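Local coordinates for protein amide synthase (Vibrio cholerae, PDB 1L5A) that is a stand-alone nonribosomal peptide synthetase condensation enzyme that probably forms an amide bond during synthesis of the siderophore vibriobactin, at residues A169-S174 / H308-I313; A237-C242 / L256-M261; Q320-N323 / S327-M330. All coordinates share one frame; numbering follows the deposited sequence.

Contact 1 (A169-S174 / H308-I313); sequences AAYLTS and HGRYRI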
ATOM      1  N   ALA A 169     -14.956   4.286   1.593  1.00 30.11           N
ATOM      2  CA  ALA A 169     -15.138   5.421   0.695  1.00 35.35           C
ATOM      3  C   ALA A 169     -13.854   5.711  -0.100  1.00 38.84           C
ATOM      4  O   ALA A 169     -13.887   5.911  -1.321  1.00 43.57           O
ATOM      5  CB  ALA A 169     -15.534   6.651   1.489  1.00 27.12           C
ATOM      6  N   ALA A 170     -12.731   5.732   0.605  1.00 30.44           N
ATOM      7  CA  ALA A 170     -11.445   5.997  -0.006  1.00 32.20           C
ATOM      8  C   ALA A 170     -11.120   4.938  -1.054  1.00 36.10           C
ATOM      9  O   ALA A 170     -10.559   5.249  -2.117  1.00 36.39           O
ATOM     10  CB  ALA A 170     -10.341   6.035   1.079  1.00 18.10           C
ATOM     11  N   TYR A 171     -11.454   3.687  -0.746  1.00 36.42           N
ATOM     12  CA  TYR A 171     -11.201   2.577  -1.667  1.00 34.53           C
ATOM     13  C   TYR A 171     -11.999   2.717  -2.964  1.00 38.01           C
ATOM     14  O   TYR A 171     -11.480   2.438  -4.048  1.00 32.39           O
ATOM     15  CB  TYR A 171     -11.572   1.241  -1.034  1.00 27.06           C
ATOM     16  CG  TYR A 171     -11.741   0.162  -2.070  1.00 25.83           C
ATOM     17  CD1 TYR A 171     -10.629  -0.449  -2.645  1.00 19.31           C
ATOM     18  CD2 TYR A 171     -13.020  -0.212  -2.526  1.00 27.09           C
ATOM     19  CE1 TYR A 171     -10.761  -1.402  -3.647  1.00 28.07           C
ATOM     20  CE2 TYR A 171     -13.178  -1.170  -3.540  1.00 27.07           C
ATOM     21  CZ  TYR A 171     -12.032  -1.766  -4.099  1.00 34.59           C
ATOM     22  OH  TYR A 171     -12.133  -2.715  -5.098  1.00 28.64           O
ATOM     23  N   LEU A 172     -13.261   3.133  -2.839  1.00 29.87           N
ATOM     24  CA  LEU A 172     -14.130   3.300  -3.998  1.00 38.93           C
ATOM     25  C   LEU A 172     -13.664   4.361  -4.982  1.00 41.70           C
ATOM     26  O   LEU A 172     -14.090   4.363  -6.142  1.00 41.40           O
ATOM     27  CB  LEU A 172     -15.554   3.639  -3.555  1.00 32.28           C
ATOM     28  CG  LEU A 172     -16.324   2.479  -2.937  1.00 42.70           C
ATOM     29  CD1 LEU A 172     -17.715   2.968  -2.645  1.00 31.09           C
ATOM     30  CD2 LEU A 172     -16.350   1.252  -3.884  1.00 32.73           C
ATOM     31  N   THR A 173     -12.814   5.274  -4.511  1.00 40.84           N
ATOM     32  CA  THR A 173     -12.289   6.340  -5.356  1.00 39.46           C
ATOM     33  C   THR A 173     -10.825   6.110  -5.679  1.00 36.09           C
ATOM     34  O   THR A 173     -10.228   6.888  -6.400  1.00 43.48           O
ATOM     35  CB  THR A 173     -12.397   7.722  -4.687  1.00 41.33           C
ATOM     36  OG1 THR A 173     -11.773   7.672  -3.395  1.00 47.08           O
ATOM     37  CG2 THR A 173     -13.864   8.155  -4.560  1.00 32.34           C
ATOM     38  N   SER A 174     -10.255   5.033  -5.162  1.00 32.82           N
ATOM     39  CA  SER A 174      -8.853   4.728  -5.398  1.00 35.57           C
ATOM     40  C   SER A 174      -8.597   4.061  -6.745  1.00 35.30           C
ATOM     41  O   SER A 174      -9.518   3.562  -7.391  1.00 37.73           O
ATOM     42  CB  SER A 174      -8.330   3.801  -4.298  1.00 28.96           C
ATOM     43  OG  SER A 174      -8.642   2.447  -4.594  1.00 36.87           O
ATOM     44  N   HIS A 308      -8.280  -9.033  -5.140  1.00 30.58           N
ATOM     45  CA  HIS A 308      -9.204  -8.159  -5.856  1.00 29.75           C
ATOM     46  C   HIS A 308     -10.582  -8.302  -5.216  1.00 34.47           C
ATOM     47  O   HIS A 308     -11.574  -7.747  -5.711  1.00 32.62           O
ATOM     48  CB  HIS A 308      -9.253  -8.538  -7.343  1.00 37.98           C
ATOM     49  CG  HIS A 308      -7.912  -8.516  -8.016  1.00 42.47           C
ATOM     50  ND1 HIS A 308      -7.046  -9.591  -7.992  1.00 41.55           N
ATOM     51  CD2 HIS A 308      -7.259  -7.524  -8.670  1.00 41.95           C
ATOM     52  CE1 HIS A 308      -5.920  -9.263  -8.596  1.00 37.29           C
ATOM     53  NE2 HIS A 308      -6.021  -8.014  -9.017  1.00 43.07           N
ATOM     54  N   GLY A 309     -10.606  -9.013  -4.083  1.00 28.13           N
ATOM     55  CA  GLY A 309     -11.825  -9.295  -3.346  1.00 27.29           C
ATOM     56  C   GLY A 309     -12.703  -8.202  -2.750  1.00 31.80           C
ATOM     57  O   GLY A 309     -13.852  -8.467  -2.398  1.00 34.51           O
ATOM     58  N   ARG A 310     -12.194  -6.986  -2.636  1.00 31.66           N
ATOM     59  CA  ARG A 310     -12.957  -5.901  -2.048  1.00 28.56           C
ATOM     60  C   ARG A 310     -13.927  -5.320  -3.060  1.00 36.73           C
ATOM     61  O   ARG A 310     -14.797  -4.497  -2.707  1.00 35.84           O
ATOM     62  CB  ARG A 310     -11.994  -4.819  -1.532  1.00 30.85           C
ATOM     63  CG  ARG A 310     -12.647  -3.691  -0.780  1.00 29.71           C
ATOM     64  CD  ARG A 310     -11.648  -2.915   0.052  1.00 29.37           C
ATOM     65  NE  ARG A 310     -12.328  -2.031   0.999  1.00 27.76           N
ATOM     66  CZ  ARG A 310     -11.778  -1.569   2.119  1.00 27.97           C
ATOM     67  NH1 ARG A 310     -10.533  -1.904   2.443  1.00 27.91           N
ATOM     68  NH2 ARG A 310     -12.468  -0.776   2.918  1.00 26.89           N
ATOM     69  N   TYR A 311     -13.782  -5.737  -4.321  1.00 36.10           N
ATOM     70  CA  TYR A 311     -14.682  -5.257  -5.384  1.00 30.60           C
ATOM     71  C   TYR A 311     -15.967  -6.086  -5.216  1.00 27.26           C
ATOM     72  O   TYR A 311     -15.957  -7.314  -5.269  1.00 25.50           O
ATOM     73  CB  TYR A 311     -14.043  -5.477  -6.772  1.00 33.30           C
ATOM     74  CG  TYR A 311     -14.619  -4.618  -7.891  1.00 27.06           C
ATOM     75  CD1 TYR A 311     -14.331  -3.255  -7.980  1.00 23.82           C
ATOM     76  CD2 TYR A 311     -15.471  -5.173  -8.849  1.00 28.41           C
ATOM     77  CE1 TYR A 311     -14.878  -2.466  -8.994  1.00 26.16           C
ATOM     78  CE2 TYR A 311     -16.023  -4.404  -9.858  1.00 31.36           C
ATOM     79  CZ  TYR A 311     -15.730  -3.052  -9.933  1.00 39.31           C
ATOM     80  OH  TYR A 311     -16.313  -2.301 -10.935  1.00 44.31           O
ATOM     81  N   ARG A 312     -17.067  -5.403  -4.960  1.00 31.84           N
ATOM     82  CA  ARG A 312     -18.347  -6.068  -4.746  1.00 33.41           C
ATOM     83  C   ARG A 312     -18.886  -6.881  -5.929  1.00 33.92           C
ATOM     84  O   ARG A 312     -18.936  -6.410  -7.074  1.00 27.26           O
ATOM     85  CB  ARG A 312     -19.379  -5.023  -4.316  1.00 34.99           C
ATOM     86  CG  ARG A 312     -19.198  -4.532  -2.882  1.00 23.81           C
ATOM     87  CD  ARG A 312     -20.130  -5.309  -2.003  1.00 33.85           C
ATOM     88  NE  ARG A 312     -19.464  -6.159  -1.030  1.00 32.70           N
ATOM     89  CZ  ARG A 312     -19.930  -7.346  -0.658  1.00 35.95           C
ATOM     90  NH1 ARG A 312     -21.050  -7.816  -1.184  1.00 24.07           N
ATOM     91  NH2 ARG A 312     -19.277  -8.057   0.242  1.00 35.28           N
ATOM     92  N   ILE A 313     -19.300  -8.108  -5.633  1.00 33.77           N
ATOM     93  CA  ILE A 313     -19.851  -8.982  -6.652  1.00 32.54           C
ATOM     94  C   ILE A 313     -21.102  -8.331  -7.249  1.00 32.46           C
ATOM     95  O   ILE A 313     -21.407  -8.518  -8.424  1.00 35.61           O
ATOM     96  CB  ILE A 313     -20.208 -10.373  -6.062  1.00 36.34           C
ATOM     97  CG1 ILE A 313     -20.637 -11.324  -7.183  1.00 30.10           C
ATOM     98  CG2 ILE A 313     -21.323 -10.240  -5.021  1.00 34.91           C
ATOM     99  CD1 ILE A 313     -19.498 -11.836  -8.037  1.00 28.62           C
TER

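Contact 2 (A237-C242 / L256-M261); sequences ALVALC and LWLPFM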
ATOM      1  N   ALA A 237      -6.662 -24.893   1.387  1.00 35.11           N
ATOM      2  CA  ALA A 237      -6.322 -26.220   0.877  1.00 41.48           C
ATOM      3  C   ALA A 237      -7.586 -27.022   0.591  1.00 44.68           C
ATOM      4  O   ALA A 237      -7.676 -27.689  -0.443  1.00 43.99           O
ATOM      5  CB  ALA A 237      -5.442 -26.970   1.879  1.00 37.94           C
ATOM      6  N   LEU A 238      -8.549 -26.963   1.514  1.00 40.04           N
ATOM      7  CA  LEU A 238      -9.805 -27.674   1.351  1.00 41.23           C
ATOM      8  C   LEU A 238     -10.556 -27.113   0.146  1.00 39.18           C
ATOM      9  O   LEU A 238     -11.244 -27.851  -0.559  1.00 32.38           O
ATOM     10  CB  LEU A 238     -10.682 -27.542   2.606  1.00 44.37           C
ATOM     11  CG  LEU A 238     -10.219 -28.246   3.882  1.00 50.43           C
ATOM     12  CD1 LEU A 238     -11.294 -28.138   4.942  1.00 48.20           C
ATOM     13  CD2 LEU A 238      -9.933 -29.711   3.599  1.00 52.99           C
ATOM     14  N   VAL A 239     -10.422 -25.810  -0.093  1.00 32.45           N
ATOM     15  CA  VAL A 239     -11.108 -25.196  -1.223  1.00 31.18           C
ATOM     16  C   VAL A 239     -10.551 -25.771  -2.508  1.00 38.28           C
ATOM     17  O   VAL A 239     -11.296 -26.024  -3.458  1.00 34.54           O
ATOM     18  CB  VAL A 239     -10.942 -23.665  -1.225  1.00 33.45           C
ATOM     19  CG1 VAL A 239     -11.473 -23.068  -2.529  1.00 24.82           C
ATOM     20  CG2 VAL A 239     -11.705 -23.072  -0.041  1.00 29.69           C
ATOM     21  N   ALA A 240      -9.233 -25.989  -2.518  1.00 41.30           N
ATOM     22  CA  ALA A 240      -8.537 -26.554  -3.671  1.00 34.41           C
ATOM     23  C   ALA A 240      -8.976 -27.999  -3.832  1.00 36.99           C
ATOM     24  O   ALA A 240      -9.415 -28.395  -4.913  1.00 40.02           O
ATOM     25  CB  ALA A 240      -7.021 -26.476  -3.460  1.00 41.92           C
ATOM     26  N   LEU A 241      -8.861 -28.778  -2.752  1.00 33.78           N
ATOM     27  CA  LEU A 241      -9.275 -30.180  -2.749  1.00 38.38           C
ATOM     28  C   LEU A 241     -10.737 -30.299  -3.165  1.00 40.20           C
ATOM     29  O   LEU A 241     -11.095 -31.166  -3.947  1.00 43.49           O
ATOM     30  CB  LEU A 241      -9.102 -30.807  -1.362  1.00 38.22           C
ATOM     31  CG  LEU A 241      -7.684 -31.225  -0.972  1.00 45.61           C
ATOM     32  CD1 LEU A 241      -7.678 -31.713   0.468  1.00 42.48           C
ATOM     33  CD2 LEU A 241      -7.184 -32.326  -1.918  1.00 40.61           C
ATOM     34  N   CYS A 242     -11.582 -29.423  -2.643  1.00 43.27           N
ATOM     35  CA  CYS A 242     -12.986 -29.459  -2.999  1.00 41.30           C
ATOM     36  C   CYS A 242     -13.148 -29.236  -4.496  1.00 41.56           C
ATOM     37  O   CYS A 242     -13.972 -29.884  -5.137  1.00 40.72           O
ATOM     38  CB  CYS A 242     -13.765 -28.394  -2.229  1.00 40.47           C
ATOM     39  SG  CYS A 242     -15.487 -28.257  -2.755  1.00 40.49           S
ATOM     40  N   LEU A 256     -16.729 -22.563  -8.610  1.00 38.88           N
ATOM     41  CA  LEU A 256     -16.878 -22.900  -7.190  1.00 31.86           C
ATOM     42  C   LEU A 256     -16.954 -21.540  -6.515  1.00 31.46           C
ATOM     43  O   LEU A 256     -16.033 -20.755  -6.653  1.00 36.63           O
ATOM     44  CB  LEU A 256     -15.656 -23.622  -6.645  1.00 27.49           C
ATOM     45  CG  LEU A 256     -15.881 -24.692  -5.567  1.00 37.42           C
ATOM     46  CD1 LEU A 256     -14.619 -24.794  -4.715  1.00 30.20           C
ATOM     47  CD2 LEU A 256     -17.091 -24.377  -4.696  1.00 22.40           C
ATOM     48  N   TRP A 257     -18.033 -21.248  -5.794  1.00 33.96           N
ATOM     49  CA  TRP A 257     -18.151 -19.956  -5.142  1.00 27.99           C
ATOM     50  C   TRP A 257     -17.602 -19.996  -3.735  1.00 36.24           C
ATOM     51  O   TRP A 257     -17.777 -20.987  -3.019  1.00 38.53           O
ATOM     52  CB  TRP A 257     -19.596 -19.480  -5.125  1.00 34.84           C
ATOM     53  CG  TRP A 257     -20.131 -19.107  -6.480  1.00 33.30           C
ATOM     54  CD1 TRP A 257     -20.587 -19.957  -7.448  1.00 29.88           C
ATOM     55  CD2 TRP A 257     -20.256 -17.783  -7.017  1.00 34.83           C
ATOM     56  NE1 TRP A 257     -20.990 -19.243  -8.553  1.00 27.35           N
ATOM     57  CE2 TRP A 257     -20.798 -17.909  -8.318  1.00 29.62           C
ATOM     58  CE3 TRP A 257     -19.962 -16.502  -6.525  1.00 31.53           C
ATOM     59  CZ2 TRP A 257     -21.057 -16.804  -9.136  1.00 33.10           C
ATOM     60  CZ3 TRP A 257     -20.223 -15.394  -7.341  1.00 36.74           C
ATOM     61  CH2 TRP A 257     -20.765 -15.555  -8.631  1.00 37.11           C
ATOM     62  N   LEU A 258     -16.936 -18.900  -3.363  1.00 37.73           N
ATOM     63  CA  LEU A 258     -16.288 -18.721  -2.063  1.00 35.22           C
ATOM     64  C   LEU A 258     -16.698 -17.444  -1.374  1.00 32.96           C
ATOM     65  O   LEU A 258     -17.137 -16.482  -2.013  1.00 35.71           O
ATOM     66  CB  LEU A 258     -14.781 -18.568  -2.214  1.00 40.21           C
ATOM     67  CG  LEU A 258     -13.929 -19.624  -2.855  1.00 50.93           C
ATOM     68  CD1 LEU A 258     -12.540 -19.068  -3.024  1.00 49.27           C
ATOM     69  CD2 LEU A 258     -13.926 -20.855  -1.973  1.00 53.00           C
ATOM     70  N   PRO A 259     -16.548 -17.417  -0.047  1.00 27.52           N
ATOM     71  CA  PRO A 259     -16.902 -16.187   0.641  1.00 28.71           C
ATOM     72  C   PRO A 259     -15.558 -15.566   1.045  1.00 31.08           C
ATOM     73  O   PRO A 259     -14.763 -16.217   1.735  1.00 36.28           O
ATOM     74  CB  PRO A 259     -17.714 -16.681   1.845  1.00 20.32           C
ATOM     75  CG  PRO A 259     -17.008 -17.914   2.225  1.00 19.35           C
ATOM     76  CD  PRO A 259     -16.587 -18.564   0.882  1.00 21.79           C
ATOM     77  N   PHE A 260     -15.261 -14.363   0.560  1.00 24.93           N
ATOM     78  CA  PHE A 260     -14.031 -13.684   0.985  1.00 24.84           C
ATOM     79  C   PHE A 260     -14.465 -12.722   2.115  1.00 29.23           C
ATOM     80  O   PHE A 260     -15.253 -11.784   1.890  1.00 26.35           O
ATOM     81  CB  PHE A 260     -13.391 -12.901  -0.159  1.00 28.71           C
ATOM     82  CG  PHE A 260     -12.301 -11.970   0.297  1.00 35.58           C
ATOM     83  CD1 PHE A 260     -11.280 -12.434   1.133  1.00 35.16           C
ATOM     84  CD2 PHE A 260     -12.328 -10.619  -0.045  1.00 28.76           C
ATOM     85  CE1 PHE A 260     -10.310 -11.569   1.624  1.00 31.72           C
ATOM     86  CE2 PHE A 260     -11.357  -9.740   0.444  1.00 28.67           C
ATOM     87  CZ  PHE A 260     -10.349 -10.217   1.278  1.00 34.87           C
ATOM     88  N   MET A 261     -13.973 -12.969   3.328  1.00 28.00           N
ATOM     89  CA  MET A 261     -14.354 -12.165   4.493  1.00 28.17           C
ATOM     90  C   MET A 261     -14.225 -10.649   4.274  1.00 31.30           C
ATOM     91  O   MET A 261     -15.054  -9.861   4.760  1.00 30.87           O
ATOM     92  CB  MET A 261     -13.525 -12.588   5.713  1.00 34.87           C
ATOM     93  CG  MET A 261     -13.642 -14.057   6.079  1.00 36.14           C
ATOM     94  SD  MET A 261     -15.373 -14.565   6.161  1.00 45.74           S
ATOM     95  CE  MET A 261     -15.459 -15.870   4.943  1.00 48.95           C
TER

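Contact 3 (Q320-N323 / S327-M330); sequences QGLN and SYFM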
ATOM      1  N   GLN A 320     -21.094  -6.808 -15.686  1.00 44.67           N
ATOM      2  CA  GLN A 320     -21.345  -7.858 -16.660  1.00 37.93           C
ATOM      3  C   GLN A 320     -22.687  -7.728 -17.350  1.00 35.44           C
ATOM      4  O   GLN A 320     -23.114  -8.654 -18.018  1.00 42.85           O
ATOM      5  CB  GLN A 320     -21.269  -9.225 -15.997  1.00 34.89           C
ATOM      6  CG  GLN A 320     -19.934  -9.546 -15.425  1.00 41.90           C
ATOM      7  CD  GLN A 320     -18.940  -9.905 -16.490  1.00 41.33           C
ATOM      8  OE1 GLN A 320     -19.065 -10.944 -17.144  1.00 43.54           O
ATOM      9  NE2 GLN A 320     -17.940  -9.052 -16.676  1.00 38.73           N
ATOM     10  N   GLY A 321     -23.371  -6.606 -17.178  1.00 31.66           N
ATOM     11  CA  GLY A 321     -24.641  -6.455 -17.863  1.00 36.44           C
ATOM     12  C   GLY A 321     -25.938  -6.979 -17.259  1.00 43.19           C
ATOM     13  O   GLY A 321     -27.000  -6.690 -17.807  1.00 43.06           O
ATOM     14  N   LEU A 322     -25.898  -7.741 -16.168  1.00 44.45           N
ATOM     15  CA  LEU A 322     -27.158  -8.203 -15.589  1.00 45.30           C
ATOM     16  C   LEU A 322     -27.970  -6.952 -15.287  1.00 46.57           C
ATOM     17  O   LEU A 322     -27.395  -5.885 -15.061  1.00 49.39           O
ATOM     18  CB  LEU A 322     -26.951  -8.955 -14.272  1.00 39.16           C
ATOM     19  CG  LEU A 322     -25.786  -9.925 -14.116  1.00 45.79           C
ATOM     20  CD1 LEU A 322     -26.093 -10.827 -12.925  1.00 31.30           C
ATOM     21  CD2 LEU A 322     -25.563 -10.729 -15.384  1.00 35.87           C
ATOM     22  N   ASN A 323     -29.295  -7.077 -15.297  1.00 46.61           N
ATOM     23  CA  ASN A 323     -30.169  -5.947 -14.990  1.00 52.22           C
ATOM     24  C   ASN A 323     -30.453  -5.996 -13.493  1.00 54.26           C
ATOM     25  O   ASN A 323     -30.059  -6.949 -12.815  1.00 61.24           O
ATOM     26  CB  ASN A 323     -31.478  -6.053 -15.767  1.00 50.65           C
ATOM     27  CG  ASN A 323     -32.198  -7.363 -15.513  1.00 60.86           C
ATOM     28  OD1 ASN A 323     -32.574  -7.674 -14.378  1.00 63.02           O
ATOM     29  ND2 ASN A 323     -32.391  -8.144 -16.569  1.00 62.70           N
ATOM     30  N   SER A 327     -29.351 -11.711 -10.686  1.00 30.56           N
ATOM     31  CA  SER A 327     -28.274 -12.007  -9.743  1.00 36.85           C
ATOM     32  C   SER A 327     -27.624 -13.325 -10.156  1.00 35.79           C
ATOM     33  O   SER A 327     -28.211 -14.100 -10.904  1.00 38.24           O
ATOM     34  CB  SER A 327     -28.819 -12.138  -8.319  1.00 34.59           C
ATOM     35  OG  SER A 327     -29.827 -13.144  -8.251  1.00 42.63           O
ATOM     36  N   TYR A 328     -26.410 -13.578  -9.688  1.00 30.29           N
ATOM     37  CA  TYR A 328     -25.746 -14.830 -10.023  1.00 29.27           C
ATOM     38  C   TYR A 328     -26.195 -15.950  -9.096  1.00 35.55           C
ATOM     39  O   TYR A 328     -26.494 -15.724  -7.902  1.00 28.88           O
ATOM     40  CB  TYR A 328     -24.235 -14.706  -9.879  1.00 23.44           C
ATOM     41  CG  TYR A 328     -23.568 -13.796 -10.883  1.00 39.61           C
ATOM     42  CD1 TYR A 328     -22.676 -12.805 -10.468  1.00 40.50           C
ATOM     43  CD2 TYR A 328     -23.765 -13.972 -12.248  1.00 34.63           C
ATOM     44  CE1 TYR A 328     -21.997 -12.025 -11.386  1.00 43.72           C
ATOM     45  CE2 TYR A 328     -23.092 -13.200 -13.172  1.00 40.26           C
ATOM     46  CZ  TYR A 328     -22.210 -12.234 -12.739  1.00 42.32           C
ATOM     47  OH  TYR A 328     -21.522 -11.495 -13.662  1.00 43.45           O
ATOM     48  N   PHE A 329     -26.213 -17.161  -9.642  1.00 29.78           N
ATOM     49  CA  PHE A 329     -26.565 -18.333  -8.860  1.00 27.41           C
ATOM     50  C   PHE A 329     -25.247 -18.765  -8.246  1.00 29.28           C
ATOM     51  O   PHE A 329     -24.447 -19.440  -8.887  1.00 28.61           O
ATOM     52  CB  PHE A 329     -27.118 -19.423  -9.773  1.00 31.15           C
ATOM     53  CG  PHE A 329     -27.588 -20.644  -9.048  1.00 28.18           C
ATOM     54  CD1 PHE A 329     -28.576 -20.549  -8.079  1.00 19.07           C
ATOM     55  CD2 PHE A 329     -27.072 -21.902  -9.363  1.00 24.19           C
ATOM     56  CE1 PHE A 329     -29.062 -21.691  -7.424  1.00 27.14           C
ATOM     57  CE2 PHE A 329     -27.548 -23.058  -8.713  1.00 26.67           C
ATOM     58  CZ  PHE A 329     -28.551 -22.950  -7.739  1.00 13.91           C
ATOM     59  N   MET A 330     -24.993 -18.364  -7.006  1.00 37.44           N
ATOM     60  CA  MET A 330     -23.716 -18.720  -6.385  1.00 36.42           C
ATOM     61  C   MET A 330     -23.649 -20.154  -5.903  1.00 31.99           C
ATOM     62  O   MET A 330     -23.583 -20.419  -4.712  1.00 36.93           O
ATOM     63  CB  MET A 330     -23.395 -17.741  -5.258  1.00 29.77           C
ATOM     64  CG  MET A 330     -23.165 -16.338  -5.812  1.00 38.62           C
ATOM     65  SD  MET A 330     -23.355 -14.991  -4.641  1.00 28.85           S
ATOM     66  CE  MET A 330     -23.822 -13.593  -5.741  1.00 25.38           C
TER

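Contact 1 (A169-S174 / H308-I313)
Arg310 lays its side chain over one face of the Tyr171 ring, the two running past each other in opposite directions, where helix 161-172 meets the loop between helices 291-307 and 313-319 of the condensation-domain fold. His308 leaves the preceding helix and opens a type I beta turn that ends at Tyr311, closed by Tyr311 N giving a hydrogen bond to His308 O at 3.3 Å. From within this turn Arg310 reaches for the helix. Its CG sits anti to the backbone N (chi1 -175°) and the chain stays extended as far as NE, which spreads the methylenes along the tyrosine. Arg310 CG lies over the ring centre of Tyr171, 3.8 Å from the centroid and 11° off the normal, a CH-pi contact; Arg310 CD comes to 3.7 Å from Tyr171 CG. Farther out the guanidinium, tilted 21° from the ring, passes over Tyr171 CB and forms salt bridges with two acids of the same helix, NE with Glu168 and NH2 with Glu167, so charge pairing and ring packing act together. At Tyr311 it is the ring edge that is used: Tyr171 OH lies near its plane, 3.7 Å from Tyr311 CD1. The two hydroxyls bond to separate acids, Tyr171 to Asp180 and Tyr311 to Asp319. On the helix side, Tyr171 O accepts two bonds from Ser174: from Ser174 N at 3.1 Å and from Ser174 OG at 2.9 Å.

Contact 2 (A237-C242 / L256-M261)
The flat group bordering this contact is the peptide of Val239, whose carbonyl Val239 O is met by the methyl Leu256 CD1 at 3.8 Å; no aromatic ring comes between the two segments. The rings of the strand are employed in other directions: Trp257 packs on Pro280 and Leu194, while Phe260, which does not touch 237-242, meets the ring of Tyr306 with the planes about 25° apart. What remains between helix and strand is aliphatic. Val239 and Leu258 reach toward each other tip to tip, Val239 CG1 standing 3.4 Å from Leu258 CD2. The second branch, Val239 CG2, touches the same methyl at 3.7 Å, so Leu258 CD2 is received by both arms of the valine fork. Two torsions set this up: Val239 CG1 is anti to its backbone N (chi1 171°), and Leu258 CG is anti to its carbonyl carbon. This is alpha/beta layer packing of the condensation-domain fold. The axes of helix segment 237-242 and strand segment 256-260 approach to 10.3 Å at 166°, nearly antiparallel; the strand pairs with 277-282, and Trp257 also bonds to the backbone at Pro332 and Ile334. Leu256 and Leu258, two residues apart on the strand, both point toward the helix. Ile302 and Leu305 of helix 291-307 touch Val239 and Leu258 respectively, extending the apolar layer. One helical turn beyond Val239, Cys242 continues it: the thiol sulfur, Cys242 SG, packs against Leu256 CD1 at 4.1 Å, beside that methyl's contact with Val239 O.

Contact 3 (Q320-N323 / S327-M330)
Leu322 drops a methyl onto the ring face of Tyr328, and this is the close-packed half of the contact. Leu322 CD1 stands 4.0 Å from the ring centroid and 19° off the normal, a CH-pi contact displaced toward the rim, where the nearest ring atom, Tyr328 CE2, is 3.8 Å from Leu322 CD1. The two side chains cross at about a right angle. The same methyl also touches the backbone at Ser327 C, 4.0 Å away from Leu322 CD1, so the leucine fills the angle between tyrosine ring and main chain. With CG anti to its carbonyl carbon (chi1 -68°), Tyr328 extends its ring back toward segment 320-323, where Leu188, Leu194 and Leu196 also touch it.

Gln320 belongs to the looser, partly exposed side and buries far less surface than Leu322, 20 Å² against 66 Å². Chiefly its CB and CG meet the tyrosine hydroxyl, CG at the ring edge beside Tyr328 OH, while a bend at chi2 (-75°) turns the amide aside. Ser327 OG is hydrogen-bonded with Thr197 OG1.

The apolar residue that packs on the returning loop, Leu322, directly follows Gly321, which with positive phi is the C' residue of a Schellman motif closing helix 313-319: Leu322 N bonds to Glu317 O and Gly321 N to Gln318 O.

Contact 2 is the core element, all aliphatic and thiol packing between a helix and a strand; its centre lies about 12 Å from the centre of the chain. The centres of contacts 1 and 3 sit farther out, about 20 and 21 Å from it, and both set an aliphatic chain on a tyrosine face. They differ in surroundings: contact 1 is buried, its arginine paired with glutamates outside the two segments, whereas contact 3 is partly exposed and rests on a helix end. Helix 313-319 joins these two, starting at contact 1 and ending at contact 3. Its Ile313 and the strand residue Trp257 connect all three: Ile313 CD1 touches Trp257 CZ3 at 3.7 Å, and Trp257 also packs against Tyr328 and Met330.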